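Local coordinates for cutm, flavoprotein of carbon monoxide dehydrogenase (Hydrogenophaga pseudoflava, PDB 1FFV) that binds FAD as the flavoprotein of carbon monoxide dehydrogenase and probably carries electrons released by CO oxidation on to an external acceptor, at residues 236-241 with 278-283; 212-217 with 224-229; 19-24 with 28-33. One frame throughout, in Å; residues are numbered along the deposited sequence.

Contact 1 of 3, residues 236-241 with 278-283; sequences KAFTKE and ALNAAW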
loop_
_atom_site.group_PDB
_atom_site.type_symbol
_atom_site.label_atom_id
_atom_site.label_comp_id
_atom_site.label_asym_id
_atom_site.label_seq_id
_atom_site.Cartn_x
_atom_site.Cartn_y
_atom_site.Cartn_z
ATOM N N LYS C 236 50.645 -25.530 -53.704
ATOM C CA LYS C 236 50.004 -25.180 -54.967
ATOM C C LYS C 236 49.749 -23.675 -55.032
ATOM O O LYS C 236 49.714 -22.999 -53.998
ATOM C CB LYS C 236 48.675 -25.927 -55.096
ATOM C CG LYS C 236 48.812 -27.428 -55.212
ATOM C CD LYS C 236 47.493 -28.113 -54.919
ATOM C CE LYS C 236 47.481 -29.537 -55.446
ATOM N NZ LYS C 236 47.314 -29.560 -56.939
ATOM N N ALA C 237 49.608 -23.143 -56.244
ATOM C CA ALA C 237 49.325 -21.721 -56.406
ATOM C C ALA C 237 47.920 -21.452 -55.854
ATOM O O ALA C 237 47.036 -22.312 -55.949
ATOM C CB ALA C 237 49.393 -21.334 -57.871
ATOM N N PHE C 238 47.726 -20.283 -55.245
ATOM C CA PHE C 238 46.418 -19.936 -54.700
ATOM C C PHE C 238 45.509 -19.461 -55.831
ATOM O O PHE C 238 45.586 -18.309 -56.276
ATOM C CB PHE C 238 46.537 -18.858 -53.619
ATOM C CG PHE C 238 45.264 -18.633 -52.850
ATOM C CD1 PHE C 238 44.828 -19.567 -51.913
ATOM C CD2 PHE C 238 44.486 -17.503 -53.078
ATOM C CE1 PHE C 238 43.635 -19.378 -51.214
ATOM C CE2 PHE C 238 43.290 -17.304 -52.384
ATOM C CZ PHE C 238 42.865 -18.244 -51.453
ATOM N N THR C 239 44.658 -20.367 -56.303
ATOM C CA THR C 239 43.739 -20.071 -57.392
ATOM C C THR C 239 42.298 -20.390 -57.014
ATOM O O THR C 239 42.042 -21.167 -56.082
ATOM C CB THR C 239 44.082 -20.900 -58.650
ATOM O OG1 THR C 239 43.872 -22.293 -58.382
ATOM C CG2 THR C 239 45.533 -20.677 -59.064
ATOM N N LYS C 240 41.368 -19.814 -57.773
ATOM C CA LYS C 240 39.937 -20.020 -57.577
ATOM C C LYS C 240 39.618 -21.520 -57.590
ATOM O O LYS C 240 38.879 -22.017 -56.738
ATOM C CB LYS C 240 39.164 -19.301 -58.695
ATOM C CG LYS C 240 37.703 -19.712 -58.853
ATOM N N GLU C 241 40.226 -22.236 -58.531
ATOM C CA GLU C 241 40.014 -23.672 -58.683
ATOM C C GLU C 241 40.455 -24.464 -57.457
ATOM O O GLU C 241 39.774 -25.409 -57.037
ATOM C CB GLU C 241 40.747 -24.193 -59.926
ATOM C CG GLU C 241 40.213 -23.667 -61.265
ATOM C CD GLU C 241 40.527 -22.194 -61.509
ATOM O OE1 GLU C 241 41.592 -21.720 -61.046
ATOM O OE2 GLU C 241 39.708 -21.513 -62.176
ATOM N N ALA C 278 36.921 -17.981 -45.882
ATOM C CA ALA C 278 38.032 -18.031 -44.929
ATOM C C ALA C 278 39.376 -18.076 -45.654
ATOM O O ALA C 278 40.277 -17.286 -45.364
ATOM C CB ALA C 278 37.881 -19.232 -43.993
ATOM N N LEU C 279 39.492 -18.995 -46.607
ATOM C CA LEU C 279 40.714 -19.142 -47.388
ATOM C C LEU C 279 41.065 -17.829 -48.082
ATOM O O LEU C 279 42.222 -17.391 -48.049
ATOM C CB LEU C 279 40.549 -20.255 -48.420
ATOM C CG LEU C 279 40.427 -21.672 -47.857
ATOM C CD1 LEU C 279 40.037 -22.637 -48.956
ATOM C CD2 LEU C 279 41.733 -22.090 -47.198
ATOM N N ASN C 280 40.056 -17.183 -48.664
ATOM C CA ASN C 280 40.246 -15.916 -49.364
ATOM C C ASN C 280 40.663 -14.783 -48.435
ATOM O O ASN C 280 41.550 -13.997 -48.767
ATOM C CB ASN C 280 38.981 -15.532 -50.134
ATOM C CG ASN C 280 38.918 -16.179 -51.504
ATOM O OD1 ASN C 280 38.040 -17.003 -51.767
ATOM N ND2 ASN C 280 39.843 -15.806 -52.383
ATOM N N ALA C 281 40.035 -14.716 -47.267
ATOM C CA ALA C 281 40.346 -13.681 -46.292
ATOM C C ALA C 281 41.722 -13.939 -45.693
ATOM O O ALA C 281 42.467 -13.001 -45.407
ATOM C CB ALA C 281 39.285 -13.648 -45.197
ATOM N N ALA C 282 42.054 -15.216 -45.514
ATOM C CA ALA C 282 43.347 -15.600 -44.960
ATOM C C ALA C 282 44.470 -15.220 -45.918
ATOM O O ALA C 282 45.450 -14.600 -45.514
ATOM C CB ALA C 282 43.379 -17.087 -44.674
ATOM N N TRP C 283 44.295 -15.552 -47.195
ATOM C CA TRP C 283 45.294 -15.246 -48.214
ATOM C C TRP C 283 45.601 -13.756 -48.230
ATOM O O TRP C 283 46.763 -13.363 -48.207
ATOM C CB TRP C 283 44.820 -15.721 -49.594
ATOM C CG TRP C 283 45.790 -15.441 -50.731
ATOM C CD1 TRP C 283 45.654 -14.494 -51.707
ATOM C CD2 TRP C 283 47.025 -16.123 -51.010
ATOM N NE1 TRP C 283 46.718 -14.545 -52.574
ATOM C CE2 TRP C 283 47.573 -15.536 -52.170
ATOM C CE3 TRP C 283 47.715 -17.172 -50.397
ATOM C CZ2 TRP C 283 48.784 -15.963 -52.728
ATOM C CZ3 TRP C 283 48.917 -17.599 -50.950
ATOM C CH2 TRP C 283 49.440 -16.994 -52.107
#
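F238 and W283 both turn CG anti to the backbone N (chi1 -170° for F238, 180° for W283), which lays the two rings over each other between the loop ahead of helix 240-252 and the C-terminal part of helix 264-285. The phenyl ring and the five-membered ring of the indole form an offset stack, with centroids 4.1 Å apart and planes only 13° from parallel. The two side chains run past each other in opposite directions, so each ring also meets the other residue's CB: F238 CB stands over the six-membered ring of W283, 3.5 Å from its centroid, and W283 CB lies over the phenyl face, 3.8 Å from its centroid. Both are CH-pi contacts. The closest approach, F238 CD2 to W283 CG, is 3.4 Å. Farther out on the phenyl ring, CZ comes obliquely to 3.6 Å from L279 O, the carbonyl that also accepts the helical bond from W283 N, while CE1 touches L279 CB more loosely. One residue on, T239 occupies the N-cap position of helix 240-252, its OG1 bonded to A242 N. V209 and V243 add apolar contacts to F238, and W283 rests on M202. The arrangement is a helix-on-sheet layer of the CO dehydrogenase flavoprotein C-terminal domain: the loop leading into a capped helix is stacked on the long C-terminal helix, both packed against the antiparallel sheet.

Contact 2 of 3, residues 212-217 with 224-229; sequences IRIALT and LRAEAA. Unlike the reference sequence in segment 224-229: A226 (reference Arg), A228 (reference Gly), A229 (reference Gly).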
loop_
_atom_site.group_PDB
_atom_site.type_symbol
_atom_site.label_atom_id
_atom_site.label_comp_id
_atom_site.label_asym_id
_atom_site.label_seq_id
_atom_site.Cartn_x
_atom_site.Cartn_y
_atom_site.Cartn_z
ATOM N N ILE C 212 49.046 -24.631 -44.282
ATOM C CA ILE C 212 47.592 -24.538 -44.235
ATOM C C ILE C 212 46.896 -25.409 -43.177
ATOM O O ILE C 212 47.184 -26.598 -43.031
ATOM C CB ILE C 212 46.984 -24.819 -45.651
ATOM C CG1 ILE C 212 45.475 -24.550 -45.667
ATOM C CG2 ILE C 212 47.292 -26.241 -46.093
ATOM C CD1 ILE C 212 45.103 -23.100 -45.441
ATOM N N ARG C 213 45.998 -24.777 -42.422
ATOM C CA ARG C 213 45.196 -25.435 -41.391
ATOM C C ARG C 213 43.759 -25.012 -41.637
ATOM O O ARG C 213 43.457 -23.816 -41.626
ATOM C CB ARG C 213 45.566 -24.965 -39.981
ATOM C CG ARG C 213 46.608 -25.782 -39.222
ATOM C CD ARG C 213 46.737 -27.226 -39.661
ATOM N NE ARG C 213 47.987 -27.778 -39.146
ATOM C CZ ARG C 213 49.060 -28.042 -39.892
ATOM N NH1 ARG C 213 49.037 -27.826 -41.203
ATOM N NH2 ARG C 213 50.188 -28.438 -39.311
ATOM N N ILE C 214 42.876 -25.987 -41.849
ATOM C CA ILE C 214 41.464 -25.708 -42.080
ATOM C C ILE C 214 40.628 -26.496 -41.075
ATOM O O ILE C 214 40.780 -27.712 -40.961
ATOM C CB ILE C 214 41.027 -26.109 -43.514
ATOM C CG1 ILE C 214 41.862 -25.365 -44.560
ATOM C CG2 ILE C 214 39.553 -25.799 -43.720
ATOM C CD1 ILE C 214 41.638 -25.840 -45.980
ATOM N N ALA C 215 39.754 -25.798 -40.349
ATOM C CA ALA C 215 38.890 -26.430 -39.354
ATOM C C ALA C 215 37.443 -25.940 -39.492
ATOM O O ALA C 215 37.195 -24.769 -39.804
ATOM C CB ALA C 215 39.425 -26.190 -37.950
ATOM N N LEU C 216 36.497 -26.839 -39.209
ATOM C CA LEU C 216 35.073 -26.563 -39.364
ATOM C C LEU C 216 34.233 -26.582 -38.086
ATOM O O LEU C 216 34.282 -27.548 -37.316
ATOM C CB LEU C 216 34.495 -27.576 -40.354
ATOM C CG LEU C 216 35.276 -27.820 -41.649
ATOM C CD1 LEU C 216 34.597 -28.898 -42.471
ATOM C CD2 LEU C 216 35.388 -26.526 -42.437
ATOM N N THR C 217 33.403 -25.547 -37.918
ATOM C CA THR C 217 32.528 -25.407 -36.755
ATOM C C THR C 217 31.062 -25.757 -37.016
ATOM O O THR C 217 30.470 -25.311 -37.994
ATOM C CB THR C 217 32.557 -23.963 -36.194
ATOM O OG1 THR C 217 33.887 -23.624 -35.791
ATOM C CG2 THR C 217 31.608 -23.815 -34.988
ATOM N N LEU C 224 35.880 -30.162 -36.791
ATOM C CA LEU C 224 36.666 -31.001 -37.675
ATOM C C LEU C 224 37.802 -30.313 -38.396
ATOM O O LEU C 224 37.667 -29.178 -38.864
ATOM C CB LEU C 224 35.767 -31.627 -38.743
ATOM C CG LEU C 224 34.529 -32.448 -38.385
ATOM C CD1 LEU C 224 33.869 -32.899 -39.677
ATOM C CD2 LEU C 224 34.892 -33.660 -37.528
ATOM N N ARG C 225 38.930 -31.013 -38.484
ATOM C CA ARG C 225 40.065 -30.511 -39.242
ATOM C C ARG C 225 39.782 -31.053 -40.642
ATOM O O ARG C 225 39.237 -32.154 -40.782
ATOM C CB ARG C 225 41.381 -31.086 -38.733
ATOM C CG ARG C 225 42.570 -30.612 -39.538
ATOM C CD ARG C 225 43.866 -31.177 -39.015
ATOM N NE ARG C 225 45.004 -30.727 -39.813
ATOM C CZ ARG C 225 46.232 -31.225 -39.712
ATOM N NH1 ARG C 225 46.486 -32.197 -38.843
ATOM N NH2 ARG C 225 47.208 -30.742 -40.471
ATOM N N ALA C 226 40.102 -30.277 -41.672
ATOM C CA ALA C 226 39.861 -30.721 -43.043
ATOM C C ALA C 226 41.186 -30.963 -43.771
ATOM O O ALA C 226 41.659 -30.109 -44.528
ATOM C CB ALA C 226 39.004 -29.697 -43.779
ATOM N N GLU C 227 41.782 -32.130 -43.529
ATOM C CA GLU C 227 43.064 -32.478 -44.136
ATOM C C GLU C 227 43.050 -32.619 -45.649
ATOM O O GLU C 227 43.953 -32.113 -46.311
ATOM C CB GLU C 227 43.683 -33.711 -43.473
ATOM C CG GLU C 227 44.241 -33.431 -42.082
ATOM C CD GLU C 227 45.251 -34.471 -41.637
ATOM O OE1 GLU C 227 44.965 -35.205 -40.668
ATOM O OE2 GLU C 227 46.334 -34.553 -42.262
ATOM N N ALA C 228 42.044 -33.298 -46.199
ATOM C CA ALA C 228 41.941 -33.440 -47.655
ATOM C C ALA C 228 41.788 -32.045 -48.265
ATOM O O ALA C 228 42.272 -31.780 -49.366
ATOM C CB ALA C 228 40.757 -34.308 -48.033
ATOM N N ALA C 229 41.112 -31.159 -47.533
ATOM C CA ALA C 229 40.916 -29.782 -47.971
ATOM C C ALA C 229 42.265 -29.070 -47.940
ATOM O O ALA C 229 42.575 -28.277 -48.827
ATOM C CB ALA C 229 39.908 -29.073 -47.071
#
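I214 and A226 hold the tight part of the contact, where A226 N bonds to I214 O at 2.7 Å and I214 CG2 meets A226 CB. Two residues along, L216 and L224 form an antiparallel hydrogen-bonded pair, L216 N to L224 O being short at 2.6 Å and L224 N returning a bond to L216 O; between lies the non-hydrogen-bonded pair of A215 and R225. A215 CA adds a CA-H...O contact to L224 O, at 3.0 Å. I214 keeps CG1 anti to its carbonyl carbon (chi1 -58°) and thereby carries CD1 on to A229 CB, 3.8 Å away. The other side is polar and partly exposed. The extended R225 brings NH2 over one face of the R213 guanidinium, 3.3 Å from R213 CZ, with the planes 37° apart. No bond joins the two groups; acids hold them instead, E133 at R213 NH2, and E230 and D150 at R225. R213 NH1 also bonds to I212 O, which, with E133 at NH2, limits how the guanidinium can turn. A leucine in place of R213 would probably leave E133 without its charged mate and R225 NH2 without the flat group it lies over. Two positive charges so close are probably tolerable because each guanidinium has carboxylate partners of its own.

Contact 3 of 3, residues 19-24 with 28-33; sequences ALLGQL and AKLLAG. With FAD (flavin-adenine dinucleotide), chain J.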
loop_
_atom_site.group_PDB
_atom_site.type_symbol
_atom_site.label_atom_id
_atom_site.label_comp_id
_atom_site.label_asym_id
_atom_site.label_seq_id
_atom_site.Cartn_x
_atom_site.Cartn_y
_atom_site.Cartn_z
ATOM N N ALA C 19 42.080 -33.419 -6.242
ATOM C CA ALA C 19 41.788 -34.274 -5.096
ATOM C C ALA C 19 40.275 -34.411 -4.923
ATOM O O ALA C 19 39.762 -35.522 -4.777
ATOM C CB ALA C 19 42.419 -33.695 -3.826
ATOM N N LEU C 20 39.569 -33.277 -4.950
ATOM C CA LEU C 20 38.110 -33.252 -4.809
ATOM C C LEU C 20 37.426 -34.066 -5.903
ATOM O O LEU C 20 36.452 -34.776 -5.635
ATOM C CB LEU C 20 37.590 -31.815 -4.827
ATOM C CG LEU C 20 37.863 -30.958 -3.592
ATOM C CD1 LEU C 20 37.524 -29.520 -3.898
ATOM C CD2 LEU C 20 37.042 -31.458 -2.403
ATOM N N LEU C 21 37.935 -33.966 -7.132
ATOM C CA LEU C 21 37.381 -34.723 -8.250
ATOM C C LEU C 21 37.497 -36.219 -7.970
ATOM O O LEU C 21 36.556 -36.984 -8.209
ATOM C CB LEU C 21 38.119 -34.394 -9.547
ATOM C CG LEU C 21 37.738 -33.112 -10.279
ATOM C CD1 LEU C 21 38.711 -32.867 -11.409
ATOM C CD2 LEU C 21 36.311 -33.224 -10.803
ATOM N N GLY C 22 38.658 -36.620 -7.447
ATOM C CA GLY C 22 38.902 -38.016 -7.129
ATOM C C GLY C 22 38.064 -38.496 -5.962
ATOM O O GLY C 22 37.527 -39.611 -5.980
ATOM N N GLN C 23 37.928 -37.635 -4.957
ATOM C CA GLN C 23 37.157 -37.945 -3.760
ATOM C C GLN C 23 35.647 -38.007 -3.998
ATOM O O GLN C 23 34.973 -38.928 -3.525
ATOM C CB GLN C 23 37.460 -36.907 -2.680
ATOM C CG GLN C 23 36.632 -37.047 -1.413
ATOM C CD GLN C 23 36.772 -35.840 -0.501
ATOM O OE1 GLN C 23 35.797 -35.442 0.151
ATOM N NE2 GLN C 23 37.970 -35.244 -0.463
ATOM N N LEU C 24 35.125 -37.021 -4.731
ATOM C CA LEU C 24 33.693 -36.927 -5.021
ATOM C C LEU C 24 33.235 -37.765 -6.213
ATOM O O LEU C 24 32.070 -38.166 -6.289
ATOM C CB LEU C 24 33.300 -35.459 -5.205
ATOM C CG LEU C 24 33.636 -34.565 -4.006
ATOM C CD1 LEU C 24 33.521 -33.098 -4.373
ATOM C CD2 LEU C 24 32.739 -34.912 -2.826
ATOM N N ALA C 28 30.586 -35.029 -9.116
ATOM C CA ALA C 28 31.121 -33.679 -9.057
ATOM C C ALA C 28 31.405 -33.172 -10.461
ATOM O O ALA C 28 31.657 -33.956 -11.378
ATOM C CB ALA C 28 32.386 -33.641 -8.215
ATOM N N LYS C 29 31.371 -31.852 -10.611
ATOM C CA LYS C 29 31.624 -31.197 -11.890
ATOM C C LYS C 29 32.372 -29.887 -11.673
ATOM O O LYS C 29 32.044 -29.119 -10.769
ATOM C CB LYS C 29 30.297 -30.930 -12.616
ATOM C CG LYS C 29 30.043 -31.831 -13.813
ATOM C CD LYS C 29 31.068 -31.536 -14.881
ATOM C CE LYS C 29 30.848 -32.339 -16.130
ATOM N NZ LYS C 29 31.909 -31.977 -17.096
ATOM N N LEU C 30 33.398 -29.651 -12.484
ATOM C CA LEU C 30 34.185 -28.423 -12.378
ATOM C C LEU C 30 33.357 -27.233 -12.848
ATOM O O LEU C 30 32.698 -27.298 -13.892
ATOM C CB LEU C 30 35.452 -28.534 -13.227
ATOM C CG LEU C 30 36.476 -29.595 -12.821
ATOM C CD1 LEU C 30 37.572 -29.700 -13.867
ATOM C CD2 LEU C 30 37.059 -29.239 -11.465
ATOM N N LEU C 31 33.362 -26.162 -12.064
ATOM C CA LEU C 31 32.623 -24.955 -12.408
ATOM C C LEU C 31 33.629 -23.897 -12.851
ATOM O O LEU C 31 34.473 -23.464 -12.055
ATOM C CB LEU C 31 31.871 -24.422 -11.184
ATOM C CG LEU C 31 30.586 -23.591 -11.318
ATOM C CD1 LEU C 31 30.405 -22.752 -10.056
ATOM C CD2 LEU C 31 30.608 -22.691 -12.538
ATOM N N ALA C 32 33.570 -23.505 -14.122
ATOM C CA ALA C 32 34.467 -22.467 -14.627
ATOM C C ALA C 32 33.621 -21.197 -14.771
ATOM O O ALA C 32 33.047 -20.728 -13.786
ATOM C CB ALA C 32 35.081 -22.888 -15.952
ATOM N N GLY C 33 33.505 -20.662 -15.984
ATOM C CA GLY C 33 32.697 -19.470 -16.196
ATOM C C GLY C 33 31.217 -19.723 -15.943
ATOM O O GLY C 33 30.429 -18.784 -15.814
HETATM P PA FAD J . 31.420 -23.922 -17.805
HETATM O O1A FAD J . 31.848 -24.255 -16.436
HETATM O O2A FAD J . 30.167 -23.448 -18.015
HETATM O O5B FAD J . 31.560 -25.229 -18.514
HETATM C C5B FAD J . 32.793 -25.919 -18.508
HETATM C C4B FAD J . 32.518 -27.366 -18.897
HETATM O O4B FAD J . 33.855 -27.914 -19.109
HETATM C C3B FAD J . 32.009 -28.269 -17.805
HETATM O O3B FAD J . 31.648 -29.546 -18.191
HETATM C C2B FAD J . 33.166 -28.145 -16.837
HETATM O O2B FAD J . 33.073 -29.101 -15.836
HETATM C C1B FAD J . 34.333 -28.343 -17.752
HETATM N N9A FAD J . 35.482 -27.481 -17.540
HETATM C C8A FAD J . 35.501 -26.111 -17.473
HETATM N N7A FAD J . 36.722 -25.621 -17.274
HETATM C C5A FAD J . 37.531 -26.727 -17.202
HETATM C C6A FAD J . 38.967 -26.863 -17.011
HETATM N N6A FAD J . 39.789 -25.862 -16.848
HETATM N N1A FAD J . 39.412 -28.152 -17.000
HETATM C C2A FAD J . 38.597 -29.218 -17.167
HETATM N N3A FAD J . 37.280 -29.189 -17.352
HETATM C C4A FAD J . 36.787 -27.916 -17.370
HETATM N N1 FAD J . 30.296 -20.250 -27.053
HETATM C C2 FAD J . 30.819 -20.169 -28.267
HETATM O O2 FAD J . 31.825 -20.734 -28.545
HETATM N N3 FAD J . 30.225 -19.414 -29.307
HETATM C C4 FAD J . 29.062 -18.720 -29.109
HETATM O O4 FAD J . 28.584 -18.080 -30.024
HETATM C C4X FAD J . 28.470 -18.801 -27.784
HETATM N N5 FAD J . 27.334 -18.145 -27.533
HETATM C C5X FAD J . 26.819 -18.250 -26.279
HETATM C C6 FAD J . 25.631 -17.562 -26.031
HETATM C C7 FAD J . 25.031 -17.598 -24.814
HETATM C C7M FAD J . 23.744 -16.845 -24.579
HETATM C C8 FAD J . 25.620 -18.354 -23.740
HETATM C C8M FAD J . 24.973 -18.414 -22.377
HETATM C C9 FAD J . 26.817 -19.050 -23.967
HETATM C C9A FAD J . 27.412 -18.998 -25.222
HETATM N N10 FAD J . 28.624 -19.684 -25.523
HETATM C C10 FAD J . 29.148 -19.597 -26.760
HETATM C "C1'" FAD J . 29.306 -20.464 -24.438
HETATM C "C2'" FAD J . 30.534 -19.923 -23.568
HETATM O "O2'" FAD J . 31.089 -19.544 -24.798
HETATM C "C3'" FAD J . 30.465 -21.305 -22.946
HETATM O "O3'" FAD J . 30.407 -20.223 -21.988
HETATM C "C4'" FAD J . 31.544 -21.786 -22.000
HETATM O "O4'" FAD J . 31.266 -22.725 -23.089
HETATM C "C5'" FAD J . 31.561 -23.106 -21.220
HETATM O "O5'" FAD J . 32.795 -22.202 -20.715
HETATM P P FAD J . 32.735 -21.795 -19.242
HETATM O O1P FAD J . 34.085 -21.082 -19.000
HETATM O O2P FAD J . 31.643 -21.007 -18.920
HETATM O O3P FAD J . 32.577 -23.026 -18.449
#
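L21 and L30 meet at about a right angle, the leucine of helix 14-24 reaching across that of strand 28-31 with CD1 4.0 Å from L30 CD2. With CG anti to the carbonyl carbon (chi1 -64°), L30 divides its two methyls: CD2 faces the helix, whereas CD1 lies 3.5 Å from C2A of the FAD adenine, so a single side chain bridges the hydrophobic layer and the cofactor. The backbone O of L30 accepts a 2.7 Å hydrogen bond from FAD O2B. Nearer the turn, L24 directs its CB toward A28, and the two CB atoms come within 3.6 Å; L24 CD1 closes on the same methyl. K29 projects from the strand away from the helix and bends at chi2, which brings NZ to 2.7 Å from FAD O3B, with a weaker bond to O2B, so the ribose hydroxyls are gripped by K29 and by the L30 carbonyl. Beyond the strand, A32 N donates to FAD O1A at 3.0 Å and G33 N more weakly to O1P; a CB on G33 would run into O2P, so the close approach to the diphosphate suits a glycine. The helix links strand 7-9 to strand 28-31 as a beta-alpha-beta crossover, with strand 50-53 between them in the parallel sheet; L21 and L24 lean on I52 and H50, while V166 of strand 166-173 touches both L21 and L30.

From the N terminus, contact 3 comes first, closing a turn of three residues between helix 14-24 and strand 28-31 within the FAD-binding domain. Contact 2 follows far along the chain, closing the six-residue hairpin loop between strands 208-217 and 224-225. Contact 1 opens after it and spans 36 residues, mostly helical, to join the start of helix 240-252 to helix 264-285. The three are in series; none nests in or crosses another. Contacts 1 and 2 share the C-terminal domain and touch, L279 CD2 lying 3.9 Å from I214 CD1, so helix and sheet meet there. Contact 3 lies on the opposite side of the chain's centre from both, its nearest atoms about 19 Å from those of contact 2.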